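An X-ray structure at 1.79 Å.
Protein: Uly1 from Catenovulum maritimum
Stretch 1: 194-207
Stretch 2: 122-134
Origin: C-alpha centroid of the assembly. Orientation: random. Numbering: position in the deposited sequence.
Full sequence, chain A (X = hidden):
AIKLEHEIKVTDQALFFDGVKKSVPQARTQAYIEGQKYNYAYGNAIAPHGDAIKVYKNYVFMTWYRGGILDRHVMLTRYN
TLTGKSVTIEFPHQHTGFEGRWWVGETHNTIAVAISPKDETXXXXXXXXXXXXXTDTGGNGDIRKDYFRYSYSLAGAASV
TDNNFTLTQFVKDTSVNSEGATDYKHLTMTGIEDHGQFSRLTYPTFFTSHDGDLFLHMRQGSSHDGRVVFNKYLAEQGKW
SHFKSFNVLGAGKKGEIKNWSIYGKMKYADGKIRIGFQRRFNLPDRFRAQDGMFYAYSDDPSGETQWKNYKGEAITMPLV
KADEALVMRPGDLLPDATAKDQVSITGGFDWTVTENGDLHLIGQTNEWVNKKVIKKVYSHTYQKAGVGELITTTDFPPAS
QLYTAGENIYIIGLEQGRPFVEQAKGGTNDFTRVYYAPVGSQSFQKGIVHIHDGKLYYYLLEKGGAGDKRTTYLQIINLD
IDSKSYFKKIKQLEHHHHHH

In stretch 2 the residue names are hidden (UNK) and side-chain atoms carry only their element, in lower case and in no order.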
# COMPACT_ATOMS: atom_id res chain seq x y z
N ASP A 194 -14.78 -6.02 17.76
CA ASP A 194 -14.62 -7.41 17.30
C ASP A 194 -13.12 -7.69 17.18
O ASP A 194 -12.52 -7.44 16.14
CB ASP A 194 -15.35 -7.62 15.98
CG ASP A 194 -15.31 -9.06 15.51
OD1 ASP A 194 -14.52 -9.86 16.05
OD2 ASP A 194 -16.09 -9.40 14.58
N HIS A 195 -12.54 -8.22 18.26
CA HIS A 195 -11.10 -8.47 18.27
C HIS A 195 -10.71 -9.50 17.22
O HIS A 195 -9.68 -9.35 16.55
CB HIS A 195 -10.63 -8.91 19.65
CG HIS A 195 -9.14 -9.02 19.76
ND1 HIS A 195 -8.47 -10.22 19.57
CD2 HIS A 195 -8.19 -8.10 20.04
CE1 HIS A 195 -7.17 -10.02 19.73
NE2 HIS A 195 -6.98 -8.74 20.02
N GLY A 196 -11.51 -10.56 17.05
CA GLY A 196 -11.22 -11.53 16.01
C GLY A 196 -11.10 -10.89 14.64
O GLY A 196 -10.21 -11.23 13.86
N GLN A 197 -11.99 -9.93 14.35
CA GLN A 197 -12.04 -9.31 13.03
C GLN A 197 -10.97 -8.24 12.84
O GLN A 197 -10.45 -8.08 11.73
CB GLN A 197 -13.42 -8.70 12.77
CG GLN A 197 -13.58 -8.07 11.39
CD GLN A 197 -14.95 -7.47 11.11
OE1 GLN A 197 -15.17 -6.88 10.05
NE2 GLN A 197 -15.88 -7.61 12.06
N PHE A 198 -10.62 -7.50 13.90
CA PHE A 198 -9.80 -6.31 13.71
C PHE A 198 -8.40 -6.40 14.30
O PHE A 198 -7.66 -5.42 14.24
CB PHE A 198 -10.55 -5.10 14.28
CG PHE A 198 -11.76 -4.75 13.49
CD1 PHE A 198 -11.64 -4.19 12.23
CD2 PHE A 198 -13.03 -5.04 13.98
CE1 PHE A 198 -12.75 -3.90 11.48
CE2 PHE A 198 -14.15 -4.76 13.24
CZ PHE A 198 -14.02 -4.19 11.99
N SER A 199 -8.01 -7.55 14.83
CA SER A 199 -6.65 -7.73 15.32
C SER A 199 -5.77 -8.35 14.24
O SER A 199 -6.25 -8.95 13.27
CB SER A 199 -6.64 -8.61 16.57
OG SER A 199 -7.14 -9.88 16.26
N ARG A 200 -4.46 -8.19 14.44
CA ARG A 200 -3.43 -8.75 13.55
C ARG A 200 -3.56 -8.24 12.12
O ARG A 200 -3.30 -8.97 11.16
CB ARG A 200 -3.45 -10.28 13.58
CG ARG A 200 -3.11 -10.86 14.94
CD ARG A 200 -2.90 -12.37 14.85
NE ARG A 200 -2.07 -12.88 15.95
CZ ARG A 200 -2.56 -13.37 17.08
NH1 ARG A 200 -3.87 -13.41 17.26
NH2 ARG A 200 -1.75 -13.82 18.04
N LEU A 201 -3.92 -6.96 11.96
CA LEU A 201 -4.09 -6.37 10.63
C LEU A 201 -2.92 -5.45 10.28
O LEU A 201 -2.41 -4.72 11.13
CB LEU A 201 -5.41 -5.60 10.56
CG LEU A 201 -6.71 -6.40 10.71
CD1 LEU A 201 -7.91 -5.48 10.66
CD2 LEU A 201 -6.82 -7.47 9.63
N THR A 202 -2.52 -5.48 9.00
CA THR A 202 -1.44 -4.65 8.47
C THR A 202 -1.78 -4.26 7.03
O THR A 202 -2.56 -4.93 6.35
CB THR A 202 -0.09 -5.40 8.51
OG1 THR A 202 0.06 -6.07 9.77
CG2 THR A 202 1.10 -4.44 8.29
N TYR A 203 -1.20 -3.14 6.58
CA TYR A 203 -1.23 -2.65 5.20
C TYR A 203 -2.61 -2.18 4.74
O TYR A 203 -3.19 -2.80 3.84
CB TYR A 203 -0.75 -3.71 4.22
CG TYR A 203 0.64 -4.22 4.42
CD1 TYR A 203 1.74 -3.37 4.35
CD2 TYR A 203 0.85 -5.56 4.69
CE1 TYR A 203 3.02 -3.87 4.53
CE2 TYR A 203 2.12 -6.06 4.87
CZ TYR A 203 3.19 -5.22 4.79
OH TYR A 203 4.45 -5.75 4.98
N PRO A 204 -3.15 -1.10 5.29
CA PRO A 204 -4.44 -0.58 4.80
C PRO A 204 -4.29 -0.00 3.40
O PRO A 204 -3.43 0.85 3.16
CB PRO A 204 -4.81 0.49 5.83
CG PRO A 204 -3.45 0.99 6.32
CD PRO A 204 -2.55 -0.23 6.33
N THR A 205 -5.11 -0.49 2.47
CA THR A 205 -5.12 -0.01 1.09
C THR A 205 -6.56 0.05 0.61
O THR A 205 -7.21 -0.99 0.49
CB THR A 205 -4.29 -0.92 0.18
OG1 THR A 205 -2.94 -0.97 0.66
CG2 THR A 205 -4.28 -0.36 -1.26
N PHE A 206 -7.04 1.26 0.33
CA PHE A 206 -8.38 1.48 -0.20
C PHE A 206 -8.37 1.42 -1.72
O PHE A 206 -7.37 1.70 -2.38
CB PHE A 206 -8.93 2.84 0.22
CG PHE A 206 -9.06 3.05 1.71
CD1 PHE A 206 -10.21 2.65 2.39
CD2 PHE A 206 -8.08 3.75 2.41
CE1 PHE A 206 -10.35 2.89 3.75
CE2 PHE A 206 -8.21 4.00 3.76
CZ PHE A 206 -9.35 3.57 4.44
N PHE A 207 -9.53 1.09 -2.29
CA PHE A 207 -9.74 1.24 -3.72
C PHE A 207 -11.21 1.58 -3.96
O PHE A 207 -12.07 1.32 -3.11
CB PHE A 207 -9.33 -0.01 -4.51
CG PHE A 207 -9.90 -1.31 -3.99
CD1 PHE A 207 -9.27 -2.00 -2.96
CD2 PHE A 207 -11.06 -1.85 -4.56
CE1 PHE A 207 -9.78 -3.20 -2.50
CE2 PHE A 207 -11.57 -3.06 -4.10
CZ PHE A 207 -10.95 -3.73 -3.07
N UNK A 122 -14.46 11.10 4.75
CA UNK A 122 -13.02 10.87 4.69
C UNK A 122 -12.69 9.74 5.64
O UNK A 122 -13.18 9.72 6.77
c UNK A 122 -12.71 13.34 4.24
c UNK A 122 -12.26 14.68 4.81
c UNK A 122 -12.24 12.14 5.08
c UNK A 122 -10.71 11.89 4.98
N UNK A 123 -11.84 8.82 5.20
CA UNK A 123 -11.46 7.67 6.00
C UNK A 123 -9.95 7.58 6.12
O UNK A 123 -9.24 7.72 5.12
c UNK A 123 -15.64 6.33 5.72
n UNK A 123 -15.56 6.91 4.53
c UNK A 123 -12.03 6.40 5.39
n UNK A 123 -14.41 6.08 6.14
c UNK A 123 -13.51 6.49 5.19
c UNK A 123 -14.24 7.04 4.18
N UNK A 124 -9.47 7.36 7.35
CA UNK A 124 -8.05 7.24 7.65
C UNK A 124 -7.79 5.97 8.45
O UNK A 124 -8.50 5.70 9.43
c UNK A 124 -6.53 9.88 6.69
c UNK A 124 -7.53 10.90 8.75
c UNK A 124 -7.64 9.79 7.74
c UNK A 124 -7.54 8.44 8.45
N UNK A 125 -6.77 5.22 8.05
CA UNK A 125 -6.31 4.05 8.79
C UNK A 125 -4.81 4.19 9.01
O UNK A 125 -4.08 4.44 8.05
c UNK A 125 -8.56 1.89 9.36
c UNK A 125 -6.61 2.78 8.01
c UNK A 125 -8.36 1.38 6.93
c UNK A 125 -8.09 2.41 8.00
N UNK A 126 -4.35 4.04 10.25
CA UNK A 126 -2.94 4.38 10.43
C UNK A 126 -2.29 3.62 11.58
O UNK A 126 -2.93 3.18 12.53
c UNK A 126 -2.77 5.87 10.66
c UNK A 126 -5.74 7.89 11.99
c UNK A 126 -3.74 6.55 11.61
c UNK A 126 -4.87 7.21 11.13
c UNK A 126 -5.47 7.94 13.35
o UNK A 126 -6.33 8.62 14.19
c UNK A 126 -4.33 7.30 13.85
c UNK A 126 -3.47 6.62 12.99
N UNK A 127 -0.96 3.51 11.46
CA UNK A 127 -0.06 3.14 12.55
C UNK A 127 -0.34 1.73 13.06
O UNK A 127 -0.47 1.50 14.26
c UNK A 127 1.19 4.23 14.46
o UNK A 127 1.20 4.73 15.60
o UNK A 127 2.22 3.79 13.91
c UNK A 127 -0.13 4.15 13.70
N UNK A 128 -0.45 0.80 12.12
CA UNK A 128 -0.78 -0.60 12.41
C UNK A 128 0.22 -1.58 11.82
O UNK A 128 0.57 -1.50 10.64
c UNK A 128 -2.17 -0.92 11.85
c UNK A 128 -3.27 -0.10 12.46
c UNK A 128 -5.35 0.49 10.47
se UNK A 128 -4.96 -0.81 11.89
N UNK A 129 0.69 -2.52 12.65
CA UNK A 129 1.46 -3.65 12.13
C UNK A 129 1.05 -4.90 12.92
O UNK A 129 1.78 -5.38 13.79
n UNK A 129 4.54 -6.19 10.39
c UNK A 129 2.97 -3.41 12.21
c UNK A 129 5.58 -5.47 10.75
c UNK A 129 3.39 -5.58 10.84
c UNK A 129 3.77 -4.46 11.50
n UNK A 129 5.15 -4.41 11.42
N UNK A 130 -0.14 -5.42 12.58
CA UNK A 130 -0.64 -6.67 13.15
C UNK A 130 -0.74 -6.62 14.67
O UNK A 130 -0.43 -7.60 15.37
c UNK A 130 0.22 -7.85 12.70
N UNK A 131 -1.18 -5.49 15.21
CA UNK A 131 -1.29 -5.41 16.66
C UNK A 131 -2.57 -6.09 17.13
O UNK A 131 -3.52 -6.29 16.37
c UNK A 131 1.25 -3.90 16.72
c UNK A 131 -1.24 -3.95 17.12
c UNK A 131 2.36 -1.99 15.79
o UNK A 131 3.51 -1.36 15.37
c UNK A 131 2.43 -3.27 16.29
c UNK A 131 0.03 -3.25 16.67
c UNK A 131 -0.01 -1.96 16.16
c UNK A 131 1.15 -1.33 15.72
N UNK A 132 -2.57 -6.46 18.41
CA UNK A 132 -3.68 -7.17 19.04
C UNK A 132 -3.82 -6.66 20.46
O UNK A 132 -2.96 -5.93 20.96
c UNK A 132 -2.02 -9.09 19.26
n UNK A 132 -0.33 -10.79 18.66
c UNK A 132 -1.75 -10.57 18.96
n UNK A 132 0.32 -10.85 20.88
c UNK A 132 -3.46 -8.70 19.03
c UNK A 132 0.62 -10.92 19.58
n UNK A 132 1.88 -11.13 19.22
N UNK A 133 -4.89 -7.08 21.14
CA UNK A 133 -5.16 -6.51 22.46
C UNK A 133 -4.04 -6.82 23.45
O UNK A 133 -3.81 -6.05 24.39
o UNK A 133 -8.29 -10.10 23.44
c UNK A 133 -7.96 -8.92 23.65
c UNK A 133 -6.55 -8.49 23.32
c UNK A 133 -6.50 -7.01 23.00
o UNK A 133 -8.73 -8.06 24.12
N UNK A 134 -3.33 -7.93 23.26
CA UNK A 134 -2.24 -8.29 24.17
C UNK A 134 -0.87 -8.05 23.54
O UNK A 134 0.11 -8.67 23.94
c UNK A 134 -2.38 -9.73 24.65
c UNK A 134 -2.25 -10.73 23.53
n UNK A 134 -1.90 -11.97 23.88
o UNK A 134 -2.42 -10.40 22.35
O HOH W 1 0.16 -1.11 8.15
O HOH W 2 -2.53 -3.36 13.83
O HOH W 3 -4.91 -5.07 14.00

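Position 122 carries four carbons forked at the first, one arm two carbons long, and reaches nothing on stretch 1: I122. Position 123 has one carbon and a five-membered ring of three carbons and two nitrogens. Its CB lies 4.0 Å from F206 CZ while the ring leads away to bonds elsewhere in the structure; this is H123. Position 124 has four carbons forked at the second; the CA-to-CB bond points away from stretch 1, and the side chain comes no nearer to it than 6.5 Å, giving L124. Position 125 has the same fork, but its CA-to-CB bond points toward stretch 1, its CB 3.6 Å from P204 CB and a terminal carbon 3.5 Å from F206 CZ: L125. At position 126, one carbon and a six-carbon ring bearing an oxygen, the CA-to-CB bond points away and the side chain stays 6.6 Å off; it is Y126.

Position 127 has two carbons, the second with two oxygens, and both oxygens are bonded elsewhere in the structure. Four heavy atoms of this shape could be Asp or Asn by outline, but the two oxygens make it D127. Position 128 is an unbranched chain of two carbons, selenium and a carbon; its CB sits 3.9 Å from L201 O. The selenium identifies selenomethionine, M128. Position 129 has one carbon, then a five-membered ring of three carbons and two nitrogens, and a ring carbon at its edge lies 3.5 Å from T202 OG1: H129. Position 130 has one carbon, 3.4 Å from T202 OG1, so it is A130. Its CA lies 3.5 Å from R200 C, a very close backbone approach.

Position 131, one carbon, then a six-carbon ring bearing one oxygen, keeps its side chain 6.0 Å from stretch 1: Y131. Position 132 has three carbons, a nitrogen, and a carbon with two more nitrogens. Its third carbon lies 3.4 Å from R200 NH2, over one face of that guanidinium; it is R132. Position 133, three carbons, the third with two oxygens, sets its second carbon 3.3 Å from H195 NE2: E133. Position 134, two carbons ending in one oxygen and one nitrogen, is N134, whose OD1 accepts from R132 NH1 at 3.1 Å.

The contact joins an apolar end to a polar one. P204 and F206 pack on L125, whereas the turn is fixed by backbone: A130 N donates to L201 O (2.8 Å), and R200 N to Y131 O (2.9 Å). H195 adds a side-chain anchor, its NE2 accepting from E133 N at 2.9 Å. Where the two stretches draw apart, water 1 bridges M128 O (2.6 Å) and Y203 N (2.9 Å). The rule is directional backbone bonds at the turn, with apolar side-chain packing farther along the strands.

Stretch 2, residues 122-134: IHLLYDMHAYREN
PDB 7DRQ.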